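Enolase from the environmental genome shotgun sequencing of the Sargasso Sea (PDB 2QGY) is of unknown function but, as a magnesium-binding enolase-superfamily protein, probably abstracts a proton beside the carboxylate of an acid substrate. Local coordinates at residues Ser235-Ile240 and Val248-Lys253; Trp224-Val229 and Ile271-Ile276; Glu287-Ala292 and Ile297-His302; Gln209-Leu214 and Asn242-Lys247. All coordinates share one frame; numbering follows the deposited sequence.

Contact 1 of 4, residues Ser235-Ile240 and Val248-Lys253. With MG (magnesium ion), chain C.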
loop_
_atom_site.group_PDB
_atom_site.type_symbol
_atom_site.label_atom_id
_atom_site.label_comp_id
_atom_site.label_asym_id
_atom_site.label_seq_id
_atom_site.Cartn_x
_atom_site.Cartn_y
_atom_site.Cartn_z
ATOM N N SER A 235 -8.983 16.459 -3.271
ATOM C CA SER A 235 -9.585 17.786 -3.089
ATOM C C SER A 235 -8.573 18.885 -3.372
ATOM O O SER A 235 -8.880 19.841 -4.107
ATOM C CB SER A 235 -10.148 17.919 -1.670
ATOM O OG SER A 235 -11.226 17.016 -1.522
ATOM N N LEU A 236 -7.380 18.768 -2.791
ATOM C CA LEU A 236 -6.316 19.767 -2.977
ATOM C C LEU A 236 -5.752 19.748 -4.381
ATOM O O LEU A 236 -5.420 20.798 -4.940
ATOM C CB LEU A 236 -5.177 19.563 -1.982
ATOM C CG LEU A 236 -5.150 20.453 -0.751
ATOM C CD1 LEU A 236 -6.311 20.117 0.178
ATOM C CD2 LEU A 236 -3.801 20.317 -0.036
ATOM N N LEU A 237 -5.646 18.557 -4.970
ATOM C CA LEU A 237 -5.149 18.477 -6.353
ATOM C C LEU A 237 -6.063 19.269 -7.279
ATOM O O LEU A 237 -5.607 20.041 -8.149
ATOM C CB LEU A 237 -5.083 17.023 -6.850
ATOM C CG LEU A 237 -3.884 16.138 -6.545
ATOM C CD1 LEU A 237 -4.267 14.691 -6.908
ATOM C CD2 LEU A 237 -2.674 16.593 -7.339
ATOM N N THR A 238 -7.363 19.055 -7.125
ATOM C CA THR A 238 -8.316 19.766 -7.964
ATOM C C THR A 238 -8.183 21.267 -7.712
ATOM O O THR A 238 -8.157 22.046 -8.646
ATOM C CB THR A 238 -9.759 19.272 -7.778
ATOM O OG1 THR A 238 -10.234 19.637 -6.468
ATOM C CG2 THR A 238 -9.851 17.728 -7.993
ATOM N N GLU A 239 -8.064 21.657 -6.455
ATOM C CA GLU A 239 -7.930 23.074 -6.115
ATOM C C GLU A 239 -6.706 23.715 -6.819
ATOM O O GLU A 239 -6.810 24.792 -7.416
ATOM C CB GLU A 239 -7.852 23.238 -4.610
ATOM C CG GLU A 239 -7.407 24.618 -4.176
ATOM C CD GLU A 239 -7.529 24.801 -2.695
ATOM O OE1 GLU A 239 -8.343 24.064 -2.084
ATOM O OE2 GLU A 239 -6.833 25.695 -2.157
ATOM N N ILE A 240 -5.565 23.040 -6.764
ATOM C CA ILE A 240 -4.351 23.505 -7.457
ATOM C C ILE A 240 -4.523 23.581 -8.951
ATOM O O ILE A 240 -4.178 24.601 -9.573
ATOM C CB ILE A 240 -3.108 22.606 -7.165
ATOM C CG1 ILE A 240 -2.645 22.778 -5.714
ATOM C CG2 ILE A 240 -1.963 22.917 -8.179
ATOM C CD1 ILE A 240 -1.927 24.084 -5.396
ATOM N N VAL A 248 -0.704 19.732 -14.211
ATOM C CA VAL A 248 -0.487 19.073 -12.922
ATOM C C VAL A 248 -0.239 17.548 -13.147
ATOM O O VAL A 248 -0.965 16.887 -13.889
ATOM C CB VAL A 248 -1.668 19.354 -11.926
ATOM C CG1 VAL A 248 -1.578 18.527 -10.624
ATOM C CG2 VAL A 248 -1.774 20.868 -11.574
ATOM N N VAL A 249 0.793 17.027 -12.492
ATOM C CA VAL A 249 1.188 15.627 -12.623
ATOM C C VAL A 249 1.070 14.941 -11.251
ATOM O O VAL A 249 1.534 15.478 -10.268
ATOM C CB VAL A 249 2.649 15.496 -13.095
ATOM C CG1 VAL A 249 2.988 13.980 -13.323
ATOM C CG2 VAL A 249 2.856 16.231 -14.449
ATOM N N THR A 250 0.475 13.752 -11.190
ATOM C CA THR A 250 0.405 13.019 -9.915
ATOM C C THR A 250 0.367 11.541 -10.254
ATOM O O THR A 250 0.050 11.206 -11.385
ATOM C CB THR A 250 -0.861 13.395 -9.068
ATOM O OG1 THR A 250 -0.792 12.776 -7.757
ATOM C CG2 THR A 250 -2.137 12.979 -9.752
ATOM N N GLY A 251 0.687 10.677 -9.286
ATOM C CA GLY A 251 0.437 9.253 -9.497
ATOM C C GLY A 251 1.604 8.381 -9.071
ATOM O O GLY A 251 1.397 7.236 -8.720
ATOM N N GLU A 252 2.813 8.929 -9.087
ATOM C CA GLU A 252 4.016 8.143 -8.767
ATOM C C GLU A 252 3.979 7.385 -7.440
ATOM O O GLU A 252 4.581 6.322 -7.324
ATOM C CB GLU A 252 5.256 9.025 -8.844
ATOM C CG GLU A 252 5.380 10.068 -7.784
ATOM C CD GLU A 252 6.767 10.698 -7.801
ATOM O OE1 GLU A 252 6.997 11.500 -8.707
ATOM O OE2 GLU A 252 7.634 10.352 -6.968
ATOM N N LYS A 253 3.290 7.911 -6.433
ATOM C CA LYS A 253 3.289 7.237 -5.121
ATOM C C LYS A 253 2.008 6.420 -4.887
ATOM O O LYS A 253 1.778 5.946 -3.771
ATOM C CB LYS A 253 3.520 8.275 -4.002
ATOM C CG LYS A 253 4.917 8.917 -4.153
ATOM C CD LYS A 253 5.538 9.507 -2.911
ATOM C CE LYS A 253 6.789 10.278 -3.348
ATOM N NZ LYS A 253 7.671 10.719 -2.233
HETATM MG MG MG C . 8.234 13.006 -8.678
HETATM O O HOH W 1 9.347 12.357 -7.133
HETATM O O HOH W 2 7.125 13.864 -7.164
HETATM O O HOH W 3 9.924 12.286 -9.766
#

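Contact 2 of 4, residues Trp224-Val229 and Ile271-Ile276. With MG (magnesium ion), chain C.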
loop_
_atom_site.group_PDB
_atom_site.type_symbol
_atom_site.label_atom_id
_atom_site.label_comp_id
_atom_site.label_asym_id
_atom_site.label_seq_id
_atom_site.Cartn_x
_atom_site.Cartn_y
_atom_site.Cartn_z
ATOM N N TRP A 224 5.540 21.302 -16.672
ATOM C CA TRP A 224 4.546 20.715 -15.754
ATOM C C TRP A 224 4.959 20.895 -14.330
ATOM O O TRP A 224 6.104 21.238 -14.060
ATOM C CB TRP A 224 4.234 19.247 -16.086
ATOM C CG TRP A 224 5.226 18.149 -15.702
ATOM C CD1 TRP A 224 5.833 17.921 -14.482
ATOM C CD2 TRP A 224 5.600 17.063 -16.541
ATOM N NE1 TRP A 224 6.590 16.762 -14.549
ATOM C CE2 TRP A 224 6.478 16.235 -15.805
ATOM C CE3 TRP A 224 5.286 16.720 -17.863
ATOM C CZ2 TRP A 224 7.037 15.069 -16.350
ATOM C CZ3 TRP A 224 5.849 15.559 -18.409
ATOM C CH2 TRP A 224 6.709 14.750 -17.641
ATOM N N ILE A 225 4.008 20.691 -13.422
ATOM C CA ILE A 225 4.219 20.848 -12.002
ATOM C C ILE A 225 3.835 19.502 -11.408
ATOM O O ILE A 225 2.672 19.085 -11.501
ATOM C CB ILE A 225 3.273 21.943 -11.394
ATOM C CG1 ILE A 225 3.605 23.335 -11.959
ATOM C CG2 ILE A 225 3.404 21.985 -9.852
ATOM C CD1 ILE A 225 5.025 23.789 -11.742
ATOM N N GLU A 226 4.803 18.844 -10.791
ATOM C CA GLU A 226 4.620 17.479 -10.351
ATOM C C GLU A 226 4.468 17.419 -8.830
ATOM O O GLU A 226 5.204 18.085 -8.088
ATOM C CB GLU A 226 5.819 16.664 -10.842
ATOM C CG GLU A 226 5.810 15.246 -10.389
ATOM C CD GLU A 226 6.887 14.417 -11.097
ATOM O OE1 GLU A 226 7.194 14.671 -12.290
ATOM O OE2 GLU A 226 7.378 13.484 -10.456
ATOM N N GLU A 227 3.455 16.659 -8.382
ATOM C CA GLU A 227 3.172 16.463 -6.967
ATOM C C GLU A 227 3.167 17.772 -6.139
ATOM O O GLU A 227 3.827 17.858 -5.118
ATOM C CB GLU A 227 4.139 15.449 -6.365
ATOM C CG GLU A 227 3.989 14.053 -6.955
ATOM C CD GLU A 227 4.157 13.022 -5.890
ATOM O OE1 GLU A 227 5.331 12.811 -5.516
ATOM O OE2 GLU A 227 3.123 12.480 -5.383
ATOM N N PRO A 228 2.342 18.759 -6.540
ATOM C CA PRO A 228 2.275 20.010 -5.756
ATOM C C PRO A 228 1.605 19.731 -4.407
ATOM O O PRO A 228 1.830 20.468 -3.435
ATOM C CB PRO A 228 1.413 20.951 -6.616
ATOM C CG PRO A 228 0.575 20.021 -7.494
ATOM C CD PRO A 228 1.411 18.738 -7.688
ATOM N N VAL A 229 0.792 18.674 -4.368
ATOM C CA VAL A 229 0.141 18.231 -3.133
ATOM C C VAL A 229 0.107 16.701 -3.087
ATOM O O VAL A 229 0.340 16.050 -4.089
ATOM C CB VAL A 229 -1.295 18.800 -2.974
ATOM C CG1 VAL A 229 -1.267 20.358 -2.974
ATOM C CG2 VAL A 229 -2.196 18.312 -4.062
ATOM N N ILE A 271 -1.738 14.933 -16.195
ATOM C CA ILE A 271 -0.815 13.846 -16.572
ATOM C C ILE A 271 -0.704 12.920 -15.365
ATOM O O ILE A 271 -0.618 13.380 -14.244
ATOM C CB ILE A 271 0.613 14.413 -16.887
ATOM C CG1 ILE A 271 0.576 15.423 -18.054
ATOM C CG2 ILE A 271 1.635 13.257 -17.171
ATOM C CD1 ILE A 271 1.856 16.297 -18.179
ATOM N N PHE A 272 -0.694 11.612 -15.584
ATOM C CA PHE A 272 -0.437 10.695 -14.484
ATOM C C PHE A 272 0.981 10.125 -14.625
ATOM O O PHE A 272 1.410 9.844 -15.735
ATOM C CB PHE A 272 -1.394 9.500 -14.547
ATOM C CG PHE A 272 -2.858 9.849 -14.391
ATOM C CD1 PHE A 272 -3.271 10.977 -13.667
ATOM C CD2 PHE A 272 -3.824 9.031 -14.965
ATOM C CE1 PHE A 272 -4.659 11.254 -13.515
ATOM C CE2 PHE A 272 -5.209 9.310 -14.800
ATOM C CZ PHE A 272 -5.597 10.407 -14.076
ATOM N N ASN A 273 1.694 9.931 -13.514
ATOM C CA ASN A 273 3.034 9.361 -13.579
ATOM C C ASN A 273 3.185 8.155 -12.613
ATOM O O ASN A 273 4.096 8.127 -11.818
ATOM C CB ASN A 273 4.112 10.444 -13.349
ATOM C CG ASN A 273 4.143 10.955 -11.902
ATOM O OD1 ASN A 273 3.130 10.933 -11.202
ATOM N ND2 ASN A 273 5.328 11.364 -11.433
ATOM N N PRO A 274 2.322 7.133 -12.739
ATOM C CA PRO A 274 2.544 5.931 -11.919
ATOM C C PRO A 274 3.939 5.380 -12.301
ATOM O O PRO A 274 4.399 5.559 -13.455
ATOM C CB PRO A 274 1.457 4.957 -12.395
ATOM C CG PRO A 274 1.146 5.377 -13.808
ATOM C CD PRO A 274 1.248 6.933 -13.731
ATOM N N ASP A 275 4.586 4.676 -11.379
ATOM C CA ASP A 275 5.908 4.114 -11.719
ATOM C C ASP A 275 5.685 2.843 -12.540
ATOM O O ASP A 275 4.757 2.064 -12.297
ATOM C CB ASP A 275 6.719 3.801 -10.459
ATOM C CG ASP A 275 8.170 3.405 -10.772
ATOM O OD1 ASP A 275 9.061 4.283 -10.739
ATOM O OD2 ASP A 275 8.413 2.221 -11.082
ATOM N N ILE A 276 6.502 2.690 -13.570
ATOM C CA ILE A 276 6.402 1.539 -14.461
ATOM C C ILE A 276 6.460 0.187 -13.721
ATOM O O ILE A 276 5.861 -0.840 -14.162
ATOM C CB ILE A 276 7.516 1.628 -15.556
ATOM C CG1 ILE A 276 7.336 0.524 -16.617
ATOM C CG2 ILE A 276 8.954 1.585 -14.900
ATOM C CD1 ILE A 276 6.046 0.623 -17.488
HETATM MG MG MG C . 8.234 13.006 -8.678
HETATM O O HOH W 2 7.125 13.864 -7.164
HETATM O O HOH W 1 9.347 12.357 -7.133
HETATM O O HOH W 3 9.924 12.286 -9.766
#

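Contact 3 of 4, residues Glu287-Ala292 and Ile297-His302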
loop_
_atom_site.group_PDB
_atom_site.type_symbol
_atom_site.label_atom_id
_atom_site.label_comp_id
_atom_site.label_asym_id
_atom_site.label_seq_id
_atom_site.Cartn_x
_atom_site.Cartn_y
_atom_site.Cartn_z
ATOM N N GLU A 287 -4.381 -0.165 -19.188
ATOM C CA GLU A 287 -5.802 0.091 -18.953
ATOM C C GLU A 287 -6.036 1.545 -18.542
ATOM O O GLU A 287 -6.923 2.212 -19.073
ATOM C CB GLU A 287 -6.350 -0.844 -17.876
ATOM C CG GLU A 287 -7.867 -0.708 -17.632
ATOM C CD GLU A 287 -8.687 -0.730 -18.928
ATOM O OE1 GLU A 287 -8.485 -1.661 -19.751
ATOM O OE2 GLU A 287 -9.556 0.169 -19.112
ATOM N N ILE A 288 -5.235 2.031 -17.602
ATOM C CA ILE A 288 -5.371 3.421 -17.184
ATOM C C ILE A 288 -4.933 4.413 -18.275
ATOM O O ILE A 288 -5.513 5.490 -18.391
ATOM C CB ILE A 288 -4.700 3.707 -15.834
ATOM C CG1 ILE A 288 -5.366 4.925 -15.188
ATOM C CG2 ILE A 288 -3.190 3.913 -15.976
ATOM C CD1 ILE A 288 -6.828 4.584 -14.656
ATOM N N SER A 289 -3.962 4.047 -19.107
ATOM C CA SER A 289 -3.550 4.912 -20.216
ATOM C C SER A 289 -4.724 5.120 -21.172
ATOM O O SER A 289 -5.014 6.232 -21.615
ATOM C CB SER A 289 -2.345 4.323 -20.956
ATOM O OG SER A 289 -1.193 4.330 -20.130
ATOM N N ASN A 290 -5.450 4.046 -21.430
ATOM C CA ASN A 290 -6.575 4.091 -22.381
ATOM C C ASN A 290 -7.721 4.949 -21.830
ATOM O O ASN A 290 -8.254 5.834 -22.526
ATOM C CB ASN A 290 -7.045 2.654 -22.674
ATOM C CG ASN A 290 -6.022 1.841 -23.479
ATOM O OD1 ASN A 290 -6.188 0.612 -23.648
ATOM N ND2 ASN A 290 -4.973 2.500 -23.989
ATOM N N GLU A 291 -8.081 4.724 -20.568
ATOM C CA GLU A 291 -9.104 5.557 -19.936
ATOM C C GLU A 291 -8.678 7.019 -19.867
ATOM O O GLU A 291 -9.493 7.913 -20.123
ATOM C CB GLU A 291 -9.472 5.015 -18.545
ATOM C CG GLU A 291 -10.018 3.591 -18.617
ATOM C CD GLU A 291 -10.322 2.988 -17.266
ATOM O OE1 GLU A 291 -10.539 3.743 -16.294
ATOM O OE2 GLU A 291 -10.358 1.732 -17.176
ATOM N N ALA A 292 -7.421 7.275 -19.485
ATOM C CA ALA A 292 -6.903 8.642 -19.408
ATOM C C ALA A 292 -7.029 9.322 -20.785
ATOM O O ALA A 292 -7.485 10.473 -20.907
ATOM C CB ALA A 292 -5.440 8.620 -18.961
ATOM N N ILE A 297 -6.165 13.073 -20.813
ATOM C CA ILE A 297 -5.065 13.009 -19.837
ATOM C C ILE A 297 -3.928 12.167 -20.435
ATOM O O ILE A 297 -4.178 11.157 -21.094
ATOM C CB ILE A 297 -5.590 12.391 -18.511
ATOM C CG1 ILE A 297 -6.583 13.376 -17.858
ATOM C CG2 ILE A 297 -4.405 11.981 -17.573
ATOM C CD1 ILE A 297 -7.361 12.839 -16.675
ATOM N N PHE A 298 -2.691 12.612 -20.250
ATOM C CA PHE A 298 -1.527 11.895 -20.766
ATOM C C PHE A 298 -0.867 11.083 -19.660
ATOM O O PHE A 298 -1.115 11.312 -18.492
ATOM C CB PHE A 298 -0.531 12.880 -21.348
ATOM C CG PHE A 298 -1.023 13.529 -22.615
ATOM C CD1 PHE A 298 -0.580 13.084 -23.850
ATOM C CD2 PHE A 298 -1.968 14.561 -22.560
ATOM C CE1 PHE A 298 -1.056 13.665 -25.023
ATOM C CE2 PHE A 298 -2.454 15.154 -23.729
ATOM C CZ PHE A 298 -1.996 14.696 -24.962
ATOM N N ILE A 299 -0.027 10.144 -20.069
ATOM C CA ILE A 299 0.703 9.271 -19.149
ATOM C C ILE A 299 2.209 9.453 -19.332
ATOM O O ILE A 299 2.733 9.328 -20.428
ATOM C CB ILE A 299 0.366 7.785 -19.413
ATOM C CG1 ILE A 299 -1.152 7.524 -19.296
ATOM C CG2 ILE A 299 1.136 6.870 -18.434
ATOM C CD1 ILE A 299 -1.761 7.792 -17.880
ATOM N N SER A 300 2.905 9.743 -18.246
ATOM C CA SER A 300 4.354 9.863 -18.289
ATOM C C SER A 300 4.832 8.929 -17.206
ATOM O O SER A 300 4.871 9.300 -16.063
ATOM C CB SER A 300 4.764 11.287 -17.910
ATOM O OG SER A 300 6.188 11.400 -17.839
ATOM N N PRO A 301 5.164 7.681 -17.546
ATOM C CA PRO A 301 5.561 6.802 -16.447
ATOM C C PRO A 301 6.757 7.305 -15.636
ATOM O O PRO A 301 7.726 7.877 -16.189
ATOM C CB PRO A 301 5.900 5.482 -17.158
ATOM C CG PRO A 301 5.096 5.548 -18.446
ATOM C CD PRO A 301 5.236 7.012 -18.857
ATOM N N HIS A 302 6.684 7.092 -14.326
ATOM C CA HIS A 302 7.745 7.471 -13.434
ATOM C C HIS A 302 8.704 6.284 -13.531
ATOM O O HIS A 302 8.277 5.165 -13.769
ATOM C CB HIS A 302 7.132 7.614 -12.032
ATOM C CG HIS A 302 8.111 7.824 -10.906
ATOM N ND1 HIS A 302 8.590 6.780 -10.146
ATOM C CD2 HIS A 302 8.571 8.955 -10.314
ATOM C CE1 HIS A 302 9.349 7.248 -9.169
ATOM N NE2 HIS A 302 9.368 8.568 -9.254
#

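Contact 4 of 4, residues Gln209-Leu214 and Asn242-Lys247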
loop_
_atom_site.group_PDB
_atom_site.type_symbol
_atom_site.label_atom_id
_atom_site.label_comp_id
_atom_site.label_asym_id
_atom_site.label_seq_id
_atom_site.Cartn_x
_atom_site.Cartn_y
_atom_site.Cartn_z
ATOM N N GLN A 209 3.291 27.949 1.058
ATOM C CA GLN A 209 4.562 28.024 0.293
ATOM C C GLN A 209 4.361 27.599 -1.157
ATOM O O GLN A 209 4.801 28.285 -2.084
ATOM C CB GLN A 209 5.678 27.166 0.901
ATOM C CG GLN A 209 5.844 27.265 2.420
ATOM C CD GLN A 209 6.536 28.530 2.875
ATOM O OE1 GLN A 209 7.219 29.204 2.092
ATOM N NE2 GLN A 209 6.376 28.858 4.156
ATOM N N THR A 210 3.656 26.481 -1.345
ATOM C CA THR A 210 3.362 25.960 -2.676
ATOM C C THR A 210 2.634 26.956 -3.549
ATOM O O THR A 210 3.037 27.205 -4.681
ATOM C CB THR A 210 2.542 24.662 -2.569
ATOM O OG1 THR A 210 3.294 23.736 -1.786
ATOM C CG2 THR A 210 2.261 24.065 -3.926
ATOM N N LYS A 211 1.560 27.528 -3.015
ATOM C CA LYS A 211 0.798 28.533 -3.736
ATOM C C LYS A 211 1.639 29.762 -4.080
ATOM O O LYS A 211 1.594 30.221 -5.219
ATOM C CB LYS A 211 -0.460 28.903 -2.956
ATOM C CG LYS A 211 -1.557 27.858 -3.030
ATOM C CD LYS A 211 -2.619 28.189 -1.997
ATOM C CE LYS A 211 -3.859 27.348 -2.179
ATOM N NZ LYS A 211 -4.767 27.546 -1.009
ATOM N N SER A 212 2.426 30.263 -3.120
ATOM C CA SER A 212 3.274 31.422 -3.369
ATOM C C SER A 212 4.318 31.107 -4.445
ATOM O O SER A 212 4.534 31.909 -5.360
ATOM C CB SER A 212 3.919 31.911 -2.070
ATOM O OG SER A 212 2.953 31.995 -1.028
ATOM N N PHE A 213 4.929 29.921 -4.359
ATOM C CA PHE A 213 5.890 29.490 -5.375
ATOM C C PHE A 213 5.251 29.450 -6.762
ATOM O O PHE A 213 5.772 30.019 -7.719
ATOM C CB PHE A 213 6.510 28.117 -5.031
ATOM C CG PHE A 213 7.476 27.616 -6.066
ATOM C CD1 PHE A 213 8.783 28.100 -6.111
ATOM C CD2 PHE A 213 7.081 26.665 -7.008
ATOM C CE1 PHE A 213 9.685 27.653 -7.065
ATOM C CE2 PHE A 213 7.969 26.204 -7.985
ATOM C CZ PHE A 213 9.294 26.685 -8.009
ATOM N N LEU A 214 4.109 28.777 -6.868
ATOM C CA LEU A 214 3.452 28.615 -8.162
ATOM C C LEU A 214 3.029 29.957 -8.777
ATOM O O LEU A 214 3.017 30.110 -9.998
ATOM C CB LEU A 214 2.249 27.683 -8.033
ATOM C CG LEU A 214 2.636 26.215 -7.775
ATOM C CD1 LEU A 214 1.378 25.384 -7.589
ATOM C CD2 LEU A 214 3.513 25.675 -8.913
ATOM N N ASN A 242 -7.110 23.913 -10.632
ATOM C CA ASN A 242 -8.125 24.926 -10.962
ATOM C C ASN A 242 -7.629 26.358 -10.775
ATOM O O ASN A 242 -8.185 27.294 -11.371
ATOM C CB ASN A 242 -9.402 24.719 -10.125
ATOM C CG ASN A 242 -10.139 23.388 -10.450
ATOM O OD1 ASN A 242 -9.903 22.747 -11.489
ATOM N ND2 ASN A 242 -11.038 22.984 -9.555
ATOM N N THR A 243 -6.600 26.520 -9.960
ATOM C CA THR A 243 -6.077 27.824 -9.571
ATOM C C THR A 243 -5.013 28.300 -10.532
ATOM O O THR A 243 -4.924 29.500 -10.817
ATOM C CB THR A 243 -5.565 27.797 -8.122
ATOM O OG1 THR A 243 -6.643 27.393 -7.276
ATOM C CG2 THR A 243 -5.050 29.187 -7.644
ATOM N N PHE A 244 -4.233 27.360 -11.069
ATOM C CA PHE A 244 -3.085 27.721 -11.902
ATOM C C PHE A 244 -3.216 27.199 -13.331
ATOM O O PHE A 244 -3.893 26.205 -13.577
ATOM C CB PHE A 244 -1.795 27.227 -11.231
ATOM C CG PHE A 244 -1.555 27.820 -9.873
ATOM C CD1 PHE A 244 -1.008 29.097 -9.743
ATOM C CD2 PHE A 244 -1.903 27.127 -8.717
ATOM C CE1 PHE A 244 -0.782 29.663 -8.475
ATOM C CE2 PHE A 244 -1.686 27.679 -7.460
ATOM C CZ PHE A 244 -1.126 28.967 -7.338
ATOM N N ASN A 245 -2.570 27.866 -14.275
ATOM C CA ASN A 245 -2.657 27.487 -15.681
ATOM C C ASN A 245 -1.399 26.706 -16.077
ATOM O O ASN A 245 -0.708 27.037 -17.054
ATOM C CB ASN A 245 -2.798 28.741 -16.550
ATOM C CG ASN A 245 -3.112 28.421 -18.006
ATOM O OD1 ASN A 245 -3.703 27.375 -18.317
ATOM N ND2 ASN A 245 -2.701 29.315 -18.908
ATOM N N MET A 246 -1.081 25.702 -15.271
ATOM C CA MET A 246 0.084 24.869 -15.490
ATOM C C MET A 246 -0.339 23.387 -15.389
ATOM O O MET A 246 -1.209 23.035 -14.593
ATOM C CB MET A 246 1.181 25.218 -14.465
ATOM C CG MET A 246 1.915 26.599 -14.688
ATOM S SD MET A 246 3.025 27.098 -13.338
ATOM C CE MET A 246 1.955 27.042 -11.960
ATOM N N LYS A 247 0.258 22.520 -16.191
ATOM C CA LYS A 247 -0.117 21.107 -16.140
ATOM C C LYS A 247 0.250 20.452 -14.811
ATOM O O LYS A 247 1.390 20.589 -14.352
ATOM C CB LYS A 247 0.538 20.351 -17.270
ATOM C CG LYS A 247 0.015 20.780 -18.639
ATOM C CD LYS A 247 0.772 20.081 -19.748
ATOM C CE LYS A 247 0.405 20.703 -21.110
ATOM N NZ LYS A 247 -1.063 20.775 -21.312
#

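Contact 1 of 4, residues Ser235-Ile240 and Val248-Lys253
Leu237 and Ile240 face Val248 and Thr250 where helix 235-240 runs nearly antiparallel to strand 248-250, the short axes 9.9 Å apart at closest approach and 159° between their directions. This is the return half of a beta-alpha-beta unit of the enolase-superfamily barrel: strand 224-226 leads into helix 234-243, and the helix packs against the outer side of strand 248-250. Leu237 does most of the work, its two methyls reaching both strand residues that face the helix. CD2 meets Val248 CG1 at 4.0 Å, while CD1 lies 3.9 Å from Thr250 CG2. One turn on, Ile240 comes at about a right angle to Val248, and its branch methyl CG2 touches Val248 CG2 at 4.0 Å. That branch stands anti to the backbone N, whereas CG1 starts beside the N and leads the end of the chain away from the strand. Leu263 of helix 257-265 packs on both Leu237 and Thr250, joining the next helix to this layer. Val249 turns the other way, against Trp224 and Glu226. Past the strand, Glu252 joins Asp200 and Glu226 on the magnesium ion. Its chain is extended beyond CG, and the two carboxylate oxygens divide the task: OE1 binds the metal at 1.9 Å, and OE2 accepts a 2.6 Å hydrogen bond from a water that is itself a magnesium ligand.

Contact 2 of 4, residues Trp224-Val229 and Ile271-Ile276
Glu226 reaches past the intervening strand 248-250 to meet Asn273, and the carboxylate oxygen it presents is already a magnesium ligand. OE2 lies 2.0 Å from the metal and 3.1 Å from Asn273 ND2, with the carboxylate and amide planes turned 71° apart. Both segments belong to the parallel barrel of the enolase superfamily, where carboxylates at the ends of successive strands hold the metal; here the other two are Asp200 and Glu252. The remaining oxygen, Glu226 OE1, also has its partners. Trp224 NE1 donates to its anti lone pair over 3.1 Å, a bent bond with an N-H...O angle of 143°, and Lys169 forms a salt bridge to it. Held at both oxygens, the carboxylate has little freedom to rotate. Asn273 is fixed from the Glu252 side, where its OD1 accepts a hydrogen bond from Glu252 N. One layer deeper the contact turns apolar. Trp224 places CG between its backbone N and carbonyl carbon (chi1 77°), which sends the indole across the barrel interior, where its side chain crosses that of Ile271 and CE3 comes within 3.5 Å of the terminal methyl CD1.

Contact 3 of 4, residues Glu287-Ala292 and Ile297-His302
The flat group at the centre of this contact is the carbonyl of Ala292, and Ile297 N comes to it from above its plane. The donor stands 49° out of that plane, off the lone pairs, yet the 2.9 Å bond from Ile297 N to Ala292 O is nearly straight at hydrogen, 165°. It bridges the last turn of helix 282-294 and the short connection to strand 298-299, bringing the helix end and the start of the strand close. Beside this bond the side chains interleave. Ala292 CB points at the strand and touches Ile297 CG2 at 3.8 Å and Ile299 CD1 at 3.9 Å, so one small methyl serves both branched residues. Ile299 carries CG1 anti to its carbonyl carbon (chi1 -57°), which brings the ethyl arm against the helix: CG1 lies 3.3 Å from Ser289 OG, and CD1 meets Ala292 CB. That hydroxyl is not left without a partner in this greasy setting, being hydrogen-bonded to Ile285 O one turn back. Phe272 of the neighbouring strand packs on both isoleucines, continuing the apolar layer. A helix folded back by a short turn onto the outside of the strand that follows it is the second half of a beta-alpha-beta unit, here strand 271-272, helix 282-294 and strand 298-299 of the enolase-superfamily barrel.

Contact 4 of 4, residues Gln209-Leu214 and Asn242-Lys247
Lys211 and Leu214 meet Phe244 from a helix whose shortest backbone bond here is Phe213 N to Gln209 O, 2.8 Å. Helices 207-217 and 234-243 are neighbours on the outside of the enolase-superfamily barrel, and Phe244, the first residue to leave the second helix, fills the seam between them. Leu214 CB lies over one face of its ring, 3.7 Å from the centroid and 15° off the normal, a CH-pi contact, and Thr243 CG2 lies over the opposite face, near the rim. CD1 of the same leucine reaches along the ring to CE2, 3.8 Å away. Lys211 shows the ring its backbone and CB; its ammonium leads off to a salt bridge with Glu239 on the adjacent helix. On the side toward strand 224-226, Ile225 packs on both Leu214 and Met246. The methionine chain bends at its last torsion (chi3 -55°), turning the methyl CE back to meet Leu214 CD2 at 3.7 Å.

Overall arrangement
All four contacts belong to one barrel domain. Contacts 1 and 2, with centres about 7 Å apart, share the magnesium ion and its three waters: Glu252 OE1 and Glu226 OE2 sit 2.7 Å apart on the metal. Contact 3 adds His302, whose ND1 is hydrogen-bonded to Asp275 OD1 of contact 2 at 2.6 Å, a pairing reminiscent of the His-Asp dyad of mandelate racemase; His302 NE2 lies 3.4 Å from Glu252 OE2 of contact 1. Contact 4 is outermost, about 23 Å from contact 3 between centres. It shares helix 234-243 with contact 1, and Lys247 O accepts a 2.8 Å hydrogen bond from Ile225 N of contact 2.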